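Local coordinates for protein Lys-gingipain W83 (Porphyromonas gingivalis, PDB 3M1H) that cleaves proteins after lysine as a secreted cysteine protease and possible virulence factor, and is represented here by a calcium-binding adhesin domain with a jelly-roll fold, at residues Asn113-Glu118 with Lys144-Pro149; Tyr67-Glu72 with Tyr154-His159; Tyr92-Tyr97 with Thr163-Ile168. All blocks are in the same frame, centred on the assembly; numbering follows the deposited sequence. Where two conformers were deposited one is given.

Contact 1 of 3, residues Asn113-Glu118 with Lys144-Pro149; sequences NALLEE and KTVQLP
The carboxylate of Glu118 is met tip to tip, at its oxygen end, by the ammonium of Lys144. The resulting salt bridge is lopsided, with Lys144 NZ 3.0 Å from Glu118 OE2 and 3.4 Å from Glu118 OE1, and both hydrogen bonds are weak. The lysine chain bends at its second torsion and is then extended to its tip. The same OE2 is hydrogen-bonded to the hydroxyl of Tyr97, its stronger partner, so OE2 has two partners, the tyrosine hydroxyl and, more weakly, the ammonium. At the other end the proline ring of Pro149 meets Leu115 by its CD corner, 4.4 Å from Leu115 CD1. That methyl also rests 3.7 Å from the carbonyl oxygen of Gln147 and 3.8 Å from Leu148 CD2, the two leucine side chains crossing at about a right angle. Between the ends, Val146 divides its branches: CG1 sits 3.6 Å from Leu115 CB, while CG2 lies 4.0 Å from Leu116 CD2. Leu115 and Leu116 can both point to this side because they form a classic beta bulge, both facing Val99 of the adjacent strand. CG of Leu116 is anti to the backbone N (chi1 172°), directing its CD2 toward Val146 CG2 and Lys144 CB. No backbone bond joins the segments; the axes of 116-118 and 144-148 come no closer than 9.6 Å, their N-to-C directions 146° apart, so the union is made by side chains between two layers of the jelly roll. Strand 116-119 is the outermost member of one antiparallel sheet and pairs with strand 96-102, whereas strand 142-148 pairs with strand 79-87 in the other sheet.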
loop_
_atom_site.group_PDB
_atom_site.type_symbol
_atom_site.label_atom_id
_atom_site.label_comp_id
_atom_site.label_asym_id
_atom_site.label_seq_id
_atom_site.Cartn_x
_atom_site.Cartn_y
_atom_site.Cartn_z
ATOM N N ASN A 113 6.388 14.598 5.663
ATOM C CA ASN A 113 5.617 15.440 4.746
ATOM C C ASN A 113 4.957 14.564 3.681
ATOM O O ASN A 113 5.468 14.422 2.572
ATOM C CB ASN A 113 6.503 16.523 4.094
ATOM C CG ASN A 113 5.779 17.304 3.005
ATOM O OD1 ASN A 113 4.585 17.575 3.115
ATOM N ND2 ASN A 113 6.501 17.656 1.943
ATOM N N ALA A 114 3.842 13.952 4.032
ATOM C CA ALA A 114 3.090 13.142 3.067
ATOM C C ALA A 114 2.647 13.989 1.873
ATOM O O ALA A 114 2.157 15.122 2.038
ATOM C CB ALA A 114 1.881 12.520 3.724
ATOM N N LEU A 115 2.846 13.449 0.674
ATOM C CA LEU A 115 2.284 13.992 -0.556
ATOM C C LEU A 115 0.775 13.724 -0.694
ATOM O O LEU A 115 0.064 14.501 -1.362
ATOM C CB LEU A 115 3.045 13.438 -1.758
ATOM C CG LEU A 115 4.558 13.632 -1.775
ATOM C CD1 LEU A 115 5.132 13.043 -3.047
ATOM C CD2 LEU A 115 4.896 15.116 -1.656
ATOM N N LEU A 116 0.316 12.617 -0.111
ATOM C CA LEU A 116 -1.059 12.172 -0.089
ATOM C C LEU A 116 -1.250 11.398 1.206
ATOM O O LEU A 116 -0.420 10.558 1.579
ATOM C CB LEU A 116 -1.390 11.299 -1.307
ATOM C CG LEU A 116 -2.752 10.602 -1.304
ATOM C CD1 LEU A 116 -3.866 11.624 -1.371
ATOM C CD2 LEU A 116 -2.940 9.618 -2.472
ATOM N N GLU A 117 -2.336 11.702 1.916
ATOM C CA GLU A 117 -2.691 10.971 3.106
ATOM C C GLU A 117 -4.201 10.910 3.154
ATOM O O GLU A 117 -4.896 11.931 3.035
ATOM C CB GLU A 117 -2.133 11.640 4.372
ATOM C CG GLU A 117 -2.578 10.953 5.662
ATOM C CD GLU A 117 -1.798 11.416 6.898
ATOM O OE1 GLU A 117 -0.863 12.232 6.745
ATOM O OE2 GLU A 117 -2.130 10.952 8.023
ATOM N N GLU A 118 -4.725 9.710 3.300
ATOM C CA GLU A 118 -6.167 9.566 3.353
ATOM C C GLU A 118 -6.638 8.318 4.089
ATOM O O GLU A 118 -5.882 7.378 4.412
ATOM C CB GLU A 118 -6.801 9.682 1.959
ATOM C CG GLU A 118 -6.466 8.607 1.036
ATOM C CD GLU A 118 -7.068 8.744 -0.393
ATOM O OE1 GLU A 118 -7.532 9.822 -0.843
ATOM O OE2 GLU A 118 -7.042 7.717 -1.076
ATOM N N LYS A 144 -5.198 6.684 -8.012
ATOM C CA LYS A 144 -4.698 7.920 -7.408
ATOM C C LYS A 144 -3.517 8.435 -8.198
ATOM O O LYS A 144 -2.767 7.642 -8.809
ATOM C CB LYS A 144 -4.257 7.686 -5.947
ATOM C CG LYS A 144 -5.269 7.002 -5.047
ATOM C CD LYS A 144 -6.399 7.953 -4.699
ATOM C CE LYS A 144 -7.547 7.187 -4.100
ATOM N NZ LYS A 144 -8.603 8.131 -3.594
ATOM N N THR A 145 -3.353 9.760 -8.220
ATOM C CA THR A 145 -2.285 10.427 -8.945
ATOM C C THR A 145 -1.576 11.381 -8.010
ATOM O O THR A 145 -2.241 12.184 -7.340
ATOM C CB THR A 145 -2.841 11.175 -10.187
ATOM O OG1 THR A 145 -3.489 10.230 -11.050
ATOM C CG2 THR A 145 -1.749 11.881 -10.963
ATOM N N VAL A 146 -0.257 11.241 -7.915
ATOM C CA VAL A 146 0.564 12.067 -7.018
ATOM C C VAL A 146 1.743 12.645 -7.793
ATOM O O VAL A 146 2.457 11.947 -8.487
ATOM C CB VAL A 146 1.101 11.217 -5.846
ATOM C CG1 VAL A 146 1.965 12.057 -4.938
ATOM C CG2 VAL A 146 -0.027 10.535 -5.081
ATOM N N GLN A 147 1.964 13.945 -7.706
ATOM C CA GLN A 147 3.106 14.545 -8.355
ATOM C C GLN A 147 4.359 14.437 -7.491
ATOM O O GLN A 147 4.287 14.659 -6.287
ATOM C CB GLN A 147 2.813 16.015 -8.700
ATOM C CG GLN A 147 1.534 16.208 -9.522
ATOM C CD GLN A 147 1.524 15.425 -10.852
ATOM O OE1 GLN A 147 2.564 15.162 -11.442
ATOM N NE2 GLN A 147 0.318 15.037 -11.306
ATOM N N LEU A 148 5.462 14.067 -8.114
ATOM C CA LEU A 148 6.735 13.800 -7.437
ATOM C C LEU A 148 7.748 14.909 -7.744
ATOM O O LEU A 148 8.028 15.204 -8.896
ATOM C CB LEU A 148 7.337 12.441 -7.834
ATOM C CG LEU A 148 6.458 11.205 -7.627
ATOM C CD1 LEU A 148 7.145 9.977 -8.184
ATOM C CD2 LEU A 148 6.014 11.019 -6.161
ATOM N N PRO A 149 8.328 15.524 -6.698
ATOM C CA PRO A 149 9.251 16.620 -6.974
ATOM C C PRO A 149 10.544 16.174 -7.588
ATOM O O PRO A 149 10.967 15.033 -7.437
ATOM C CB PRO A 149 9.505 17.234 -5.585
ATOM C CG PRO A 149 9.209 16.186 -4.664
ATOM C CD PRO A 149 8.110 15.342 -5.261
#

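Contact 2 of 3, residues Tyr67-Glu72 with Tyr154-His159; sequences YLVTPE and YVAFRH
Tyr67 and Arg158 stand side by side on one face of an antiparallel sheet, pointing the same way as cross-strand neighbours in a non-hydrogen-bonded pair. The arginine chain, extended from CG to NE, runs along one face of the tyrosine ring, with its CG over the centre, 3.8 Å from the Tyr67 ring centroid, in a CH-pi contact. Ring and guanidinium planes are only 9° apart, and the phenol oxygen of Tyr67 lies above the guanidinium face, 3.2 Å from Arg158 NE. The angle is too poor for a hydrogen bond; NE instead makes a salt bridge with Asp65, and NH1 is hydrogen-bonded to the hydroxyl of Tyr100. Val69 and Ala156 continue the same face, Val69 CG2 resting 4.0 Å from the Ala156 methyl. Leu68 and Phe157 turn to the opposite face as a hydrogen-bonded pair, with the edge of the Phe157 ring (CD2) 3.6 Å from Leu68 O, and both reach Leu170 of the facing sheet. Beyond Val69 the strand gives way to a loop, and the Tyr154 ring lies alongside it, with its edge to Thr70 O, 3.5 Å from Tyr154 CD1, while Glu72 crosses the ring obliquely. OG1 of Thr70 sits between its own backbone N and carbonyl carbon (chi1 65°), which puts it 3.0 Å from Val155 N in a nearly straight bond of 177°. Thr70 OG1 also donates to Pro71 O at 2.9 Å. Chemically, the threonine hydroxyl thus takes a role a main-chain carbonyl has in regular pairing, keeping a buried N-H satisfied where the strand ends, and the arginine charge, partly balanced by Asp65, would be expected to polarise the phenol oxygen that lies over its guanidinium.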
loop_
_atom_site.group_PDB
_atom_site.type_symbol
_atom_site.label_atom_id
_atom_site.label_comp_id
_atom_site.label_asym_id
_atom_site.label_seq_id
_atom_site.Cartn_x
_atom_site.Cartn_y
_atom_site.Cartn_z
ATOM N N TYR A 67 5.745 0.151 5.842
ATOM C CA TYR A 67 6.121 0.837 4.585
ATOM C C TYR A 67 6.454 -0.153 3.499
ATOM O O TYR A 67 7.007 -1.229 3.745
ATOM C CB TYR A 67 7.343 1.746 4.740
ATOM C CG TYR A 67 7.267 2.812 5.811
ATOM C CD1 TYR A 67 7.290 4.146 5.462
ATOM C CD2 TYR A 67 7.257 2.501 7.178
ATOM C CE1 TYR A 67 7.282 5.162 6.436
ATOM C CE2 TYR A 67 7.237 3.521 8.157
ATOM C CZ TYR A 67 7.248 4.844 7.766
ATOM O OH TYR A 67 7.249 5.897 8.679
ATOM N N LEU A 68 6.103 0.269 2.295
ATOM C CA LEU A 68 6.507 -0.383 1.033
ATOM C C LEU A 68 7.212 0.679 0.213
ATOM O O LEU A 68 6.597 1.669 -0.156
ATOM C CB LEU A 68 5.288 -0.935 0.304
ATOM C CG LEU A 68 5.569 -1.580 -1.063
ATOM C CD1 LEU A 68 6.387 -2.861 -0.906
ATOM C CD2 LEU A 68 4.247 -1.872 -1.805
ATOM N N VAL A 69 8.506 0.467 -0.051
ATOM C CA VAL A 69 9.383 1.466 -0.667
ATOM C C VAL A 69 9.839 0.981 -2.051
ATOM O O VAL A 69 10.205 -0.180 -2.228
ATOM C CB VAL A 69 10.586 1.787 0.236
ATOM C CG1 VAL A 69 11.343 3.005 -0.350
ATOM C CG2 VAL A 69 10.131 2.061 1.703
ATOM N N THR A 70 9.761 1.872 -3.026
ATOM C CA THR A 70 10.220 1.588 -4.372
ATOM C C THR A 70 11.728 1.387 -4.408
ATOM O O THR A 70 12.454 1.786 -3.496
ATOM C CB THR A 70 9.890 2.768 -5.329
ATOM O OG1 THR A 70 10.620 3.937 -4.944
ATOM C CG2 THR A 70 8.398 3.074 -5.341
ATOM N N PRO A 71 12.230 0.827 -5.516
ATOM C CA PRO A 71 13.653 0.934 -5.731
ATOM C C PRO A 71 14.064 2.396 -5.992
ATOM O O PRO A 71 13.199 3.265 -6.116
ATOM C CB PRO A 71 13.861 0.118 -7.019
ATOM C CG PRO A 71 12.557 -0.480 -7.386
ATOM C CD PRO A 71 11.520 0.308 -6.684
ATOM N N GLU A 72 15.373 2.646 -6.044
ATOM C CA GLU A 72 15.892 3.982 -6.252
ATOM C C GLU A 72 15.497 4.468 -7.638
ATOM O O GLU A 72 15.629 3.728 -8.618
ATOM C CB GLU A 72 17.408 4.006 -6.071
ATOM C CG GLU A 72 17.978 5.419 -6.111
ATOM C CD GLU A 72 19.493 5.472 -6.085
ATOM O OE1 GLU A 72 20.035 6.549 -6.376
ATOM O OE2 GLU A 72 20.135 4.464 -5.760
ATOM N N TYR A 154 13.138 7.969 -3.817
ATOM C CA TYR A 154 12.323 6.858 -3.342
ATOM C C TYR A 154 10.915 7.325 -3.064
ATOM O O TYR A 154 10.722 8.448 -2.567
ATOM C CB TYR A 154 12.875 6.284 -2.012
ATOM C CG TYR A 154 14.265 5.747 -2.085
ATOM C CD1 TYR A 154 14.491 4.454 -2.525
ATOM C CD2 TYR A 154 15.362 6.520 -1.723
ATOM C CE1 TYR A 154 15.762 3.942 -2.609
ATOM C CE2 TYR A 154 16.646 6.005 -1.814
ATOM C CZ TYR A 154 16.824 4.727 -2.253
ATOM O OH TYR A 154 18.111 4.238 -2.326
ATOM N N VAL A 155 9.947 6.442 -3.342
ATOM C CA VAL A 155 8.548 6.644 -2.954
ATOM C C VAL A 155 8.183 5.535 -1.961
ATOM O O VAL A 155 8.531 4.364 -2.185
ATOM C CB VAL A 155 7.620 6.623 -4.198
ATOM C CG1 VAL A 155 6.169 6.551 -3.787
ATOM C CG2 VAL A 155 7.934 7.878 -5.074
ATOM N N ALA A 156 7.518 5.916 -0.860
ATOM C CA ALA A 156 7.025 4.993 0.132
ATOM C C ALA A 156 5.518 5.070 0.298
ATOM O O ALA A 156 4.944 6.157 0.306
ATOM C CB ALA A 156 7.703 5.214 1.503
ATOM N N PHE A 157 4.885 3.914 0.366
ATOM C CA PHE A 157 3.489 3.724 0.735
ATOM C C PHE A 157 3.459 3.241 2.180
ATOM O O PHE A 157 4.092 2.252 2.538
ATOM C CB PHE A 157 2.841 2.660 -0.166
ATOM C CG PHE A 157 2.878 3.003 -1.630
ATOM C CD1 PHE A 157 1.826 3.708 -2.214
ATOM C CD2 PHE A 157 3.967 2.634 -2.413
ATOM C CE1 PHE A 157 1.883 4.030 -3.560
ATOM C CE2 PHE A 157 4.031 2.978 -3.752
ATOM C CZ PHE A 157 2.977 3.672 -4.309
ATOM N N ARG A 158 2.722 3.940 3.026
ATOM C CA ARG A 158 2.735 3.676 4.458
ATOM C C ARG A 158 1.335 3.401 4.952
ATOM O O ARG A 158 0.475 4.217 4.768
ATOM C CB ARG A 158 3.269 4.884 5.191
ATOM C CG ARG A 158 3.518 4.660 6.666
ATOM C CD ARG A 158 3.940 5.950 7.318
ATOM N NE ARG A 158 4.023 5.834 8.779
ATOM C CZ ARG A 158 3.936 6.853 9.636
ATOM N NH1 ARG A 158 3.760 8.094 9.214
ATOM N NH2 ARG A 158 4.042 6.619 10.948
ATOM N N HIS A 159 1.118 2.255 5.573
ATOM C CA HIS A 159 -0.159 1.891 6.190
ATOM C C HIS A 159 0.043 2.044 7.691
ATOM O O HIS A 159 0.915 1.383 8.246
ATOM C CB HIS A 159 -0.469 0.437 5.884
ATOM C CG HIS A 159 -1.803 -0.042 6.388
ATOM N ND1 HIS A 159 -2.026 -1.346 6.748
ATOM C CD2 HIS A 159 -2.984 0.604 6.584
ATOM C CE1 HIS A 159 -3.295 -1.512 7.085
ATOM N NE2 HIS A 159 -3.897 -0.338 7.005
#

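Contact 3 of 3, residues Tyr92-Tyr97 with Thr163-Ile168; sequences YASEHY and TDFFWI
Glu95 reaches across to the backbone of Phe166 at one end of the jelly roll, where loops lead into a strand of each sheet. Its chain bends at the second torsion (chi2 -73°), carrying the carboxylate past Ile168 to accept a bond from Phe166 N; OE2 of Glu95 is 2.8 Å from that nitrogen, with an angle of 149° at the hydrogen. Alongside, CB of Ser94 lies over one face of the Phe165 ring, 3.6 Å from its centroid, in a CH-pi contact. Farther along, the CD1 methyl of Ile168 packs 3.6 Å from Tyr97 CD2, the two side chains crossing at about a right angle, and CB of Ile168 rests 3.9 Å from Glu95 CB.

Outward of this shell, both carboxylate oxygens of the buried Glu95 have further holders: His159 NE2 bonds to OE1 and the hydroxyl of Ser54 to OE2. Such a grip fixes the rotation of the carboxylate, and the donors would be expected to offset its burial. Ser94 is set over the ring by an inverse gamma turn centred on it, closed by Glu95 N to Ala93 O at 2.7 Å. A water lies between the segments, 2.8 Å from Tyr92 O and 2.8 Å from Trp167 O, placed to donate to either.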
loop_
_atom_site.group_PDB
_atom_site.type_symbol
_atom_site.label_atom_id
_atom_site.label_comp_id
_atom_site.label_asym_id
_atom_site.label_seq_id
_atom_site.Cartn_x
_atom_site.Cartn_y
_atom_site.Cartn_z
ATOM N N TYR A 92 -15.393 -3.050 5.910
ATOM C CA TYR A 92 -14.436 -2.586 6.908
ATOM C C TYR A 92 -13.356 -1.851 6.131
ATOM O O TYR A 92 -12.187 -2.299 6.053
ATOM C CB TYR A 92 -13.813 -3.731 7.690
ATOM C CG TYR A 92 -14.750 -4.596 8.466
ATOM C CD1 TYR A 92 -15.018 -4.374 9.804
ATOM C CD2 TYR A 92 -15.312 -5.701 7.857
ATOM C CE1 TYR A 92 -15.886 -5.244 10.509
ATOM C CE2 TYR A 92 -16.144 -6.554 8.526
ATOM C CZ TYR A 92 -16.440 -6.320 9.845
ATOM O OH TYR A 92 -17.285 -7.220 10.441
ATOM N N ALA A 93 -13.751 -0.736 5.527
ATOM C CA ALA A 93 -12.956 -0.074 4.485
ATOM C C ALA A 93 -11.985 1.000 4.997
ATOM O O ALA A 93 -11.143 1.470 4.235
ATOM C CB ALA A 93 -13.869 0.508 3.423
ATOM N N SER A 94 -12.070 1.401 6.274
ATOM C CA SER A 94 -11.502 2.681 6.723
ATOM C C SER A 94 -10.010 2.602 7.024
ATOM O O SER A 94 -9.563 3.001 8.085
ATOM C CB SER A 94 -12.247 3.209 7.970
ATOM O OG SER A 94 -13.634 3.238 7.707
ATOM N N GLU A 95 -9.236 2.106 6.064
ATOM C CA GLU A 95 -7.788 2.003 6.234
ATOM C C GLU A 95 -7.149 3.348 5.962
ATOM O O GLU A 95 -7.570 4.078 5.080
ATOM C CB GLU A 95 -7.220 0.955 5.278
ATOM C CG GLU A 95 -7.832 -0.416 5.400
ATOM C CD GLU A 95 -7.446 -1.193 6.635
ATOM O OE1 GLU A 95 -6.596 -0.733 7.413
ATOM O OE2 GLU A 95 -8.042 -2.277 6.834
ATOM N N HIS A 96 -6.127 3.665 6.756
ATOM C CA HIS A 96 -5.413 4.920 6.724
ATOM C C HIS A 96 -4.034 4.684 6.107
ATOM O O HIS A 96 -3.300 3.809 6.551
ATOM C CB HIS A 96 -5.315 5.449 8.173
ATOM C CG HIS A 96 -4.618 6.763 8.345
ATOM N ND1 HIS A 96 -4.014 7.101 9.541
ATOM C CD2 HIS A 96 -4.439 7.822 7.527
ATOM C CE1 HIS A 96 -3.464 8.298 9.429
ATOM N NE2 HIS A 96 -3.721 8.766 8.222
ATOM N N TYR A 97 -3.718 5.454 5.079
ATOM C CA TYR A 97 -2.415 5.335 4.426
ATOM C C TYR A 97 -1.897 6.675 3.963
ATOM O O TYR A 97 -2.655 7.662 3.872
ATOM C CB TYR A 97 -2.458 4.335 3.262
ATOM C CG TYR A 97 -3.058 4.911 2.003
ATOM C CD1 TYR A 97 -2.256 5.303 0.942
ATOM C CD2 TYR A 97 -4.436 5.094 1.883
ATOM C CE1 TYR A 97 -2.793 5.843 -0.185
ATOM C CE2 TYR A 97 -4.997 5.626 0.751
ATOM C CZ TYR A 97 -4.164 6.004 -0.288
ATOM O OH TYR A 97 -4.651 6.540 -1.457
ATOM N N THR A 163 -6.447 0.777 13.087
ATOM C CA THR A 163 -6.573 -0.551 13.642
ATOM C C THR A 163 -8.013 -1.033 13.477
ATOM O O THR A 163 -8.963 -0.218 13.459
ATOM C CB THR A 163 -6.177 -0.611 15.167
ATOM O OG1 THR A 163 -6.101 -1.980 15.588
ATOM C CG2 THR A 163 -7.168 0.133 16.046
ATOM N N ASP A 164 -8.140 -2.348 13.329
ATOM C CA ASP A 164 -9.413 -3.035 13.451
ATOM C C ASP A 164 -10.386 -2.807 12.312
ATOM O O ASP A 164 -11.594 -2.702 12.527
ATOM C CB ASP A 164 -10.051 -2.651 14.795
ATOM C CG ASP A 164 -11.013 -3.696 15.320
ATOM O OD1 ASP A 164 -11.050 -4.861 14.855
ATOM O OD2 ASP A 164 -11.736 -3.304 16.262
ATOM N N PHE A 165 -9.871 -2.773 11.075
ATOM C CA PHE A 165 -10.725 -2.839 9.876
ATOM C C PHE A 165 -10.436 -4.164 9.168
ATOM O O PHE A 165 -10.916 -5.231 9.629
ATOM C CB PHE A 165 -10.637 -1.545 9.043
ATOM C CG PHE A 165 -11.215 -0.365 9.796
ATOM C CD1 PHE A 165 -12.581 -0.172 9.821
ATOM C CD2 PHE A 165 -10.394 0.485 10.532
ATOM C CE1 PHE A 165 -13.140 0.896 10.554
ATOM C CE2 PHE A 165 -10.942 1.551 11.275
ATOM C CZ PHE A 165 -12.324 1.750 11.277
ATOM N N PHE A 166 -9.664 -4.172 8.072
ATOM C CA PHE A 166 -9.241 -5.447 7.530
ATOM C C PHE A 166 -7.880 -5.334 6.821
ATOM O O PHE A 166 -6.888 -5.329 7.491
ATOM C CB PHE A 166 -10.350 -6.094 6.684
ATOM C CG PHE A 166 -10.108 -7.534 6.358
ATOM C CD1 PHE A 166 -9.827 -8.437 7.364
ATOM C CD2 PHE A 166 -10.152 -8.010 5.045
ATOM C CE1 PHE A 166 -9.617 -9.760 7.086
ATOM C CE2 PHE A 166 -9.947 -9.350 4.758
ATOM C CZ PHE A 166 -9.673 -10.236 5.796
ATOM N N TRP A 167 -7.831 -5.237 5.491
ATOM C CA TRP A 167 -6.566 -5.010 4.771
ATOM C C TRP A 167 -6.762 -3.900 3.750
ATOM O O TRP A 167 -7.898 -3.696 3.277
ATOM C CB TRP A 167 -6.104 -6.258 4.021
ATOM C CG TRP A 167 -5.765 -7.473 4.833
ATOM C CD1 TRP A 167 -6.604 -8.316 5.494
ATOM C CD2 TRP A 167 -4.457 -7.999 4.996
ATOM N NE1 TRP A 167 -5.894 -9.363 6.073
ATOM C CE2 TRP A 167 -4.559 -9.159 5.798
ATOM C CE3 TRP A 167 -3.188 -7.575 4.567
ATOM C CZ2 TRP A 167 -3.446 -9.911 6.140
ATOM C CZ3 TRP A 167 -2.084 -8.331 4.905
ATOM C CH2 TRP A 167 -2.227 -9.478 5.702
ATOM N N ILE A 168 -5.671 -3.178 3.475
ATOM C CA ILE A 168 -5.544 -2.249 2.348
ATOM C C ILE A 168 -4.743 -2.957 1.238
ATOM O O ILE A 168 -3.769 -3.663 1.523
ATOM C CB ILE A 168 -4.961 -0.905 2.759
ATOM C CG1 ILE A 168 -4.959 0.051 1.556
ATOM C CG2 ILE A 168 -3.570 -1.008 3.354
ATOM C CD1 ILE A 168 -4.731 1.522 2.002
HETATM O O HOH W 1 -10.530 -3.650 4.301
#

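Along the chain the first segments come in the order contact 2, contact 3, contact 1, and the second in the order 1, 2, 3, so contact 1 falls within the spans of the other two, which cross each other. Contact 2 joins neighbouring strands of one sheet; contacts 1 and 3 bring that sheet against strands 142-148 and 167-177 of the other. Centres lie about 12 Å apart for contacts 1 and 2, and about 19 Å for contact 3 from either. Strand 154-160, beside 96-102, ties contact 2 to contact 3, while strand 116-119 flanks 96-102 on its other side. Contact 2 thus builds one layer; contacts 1 and 3 join the adhesin domain's two jelly-roll layers at separate places.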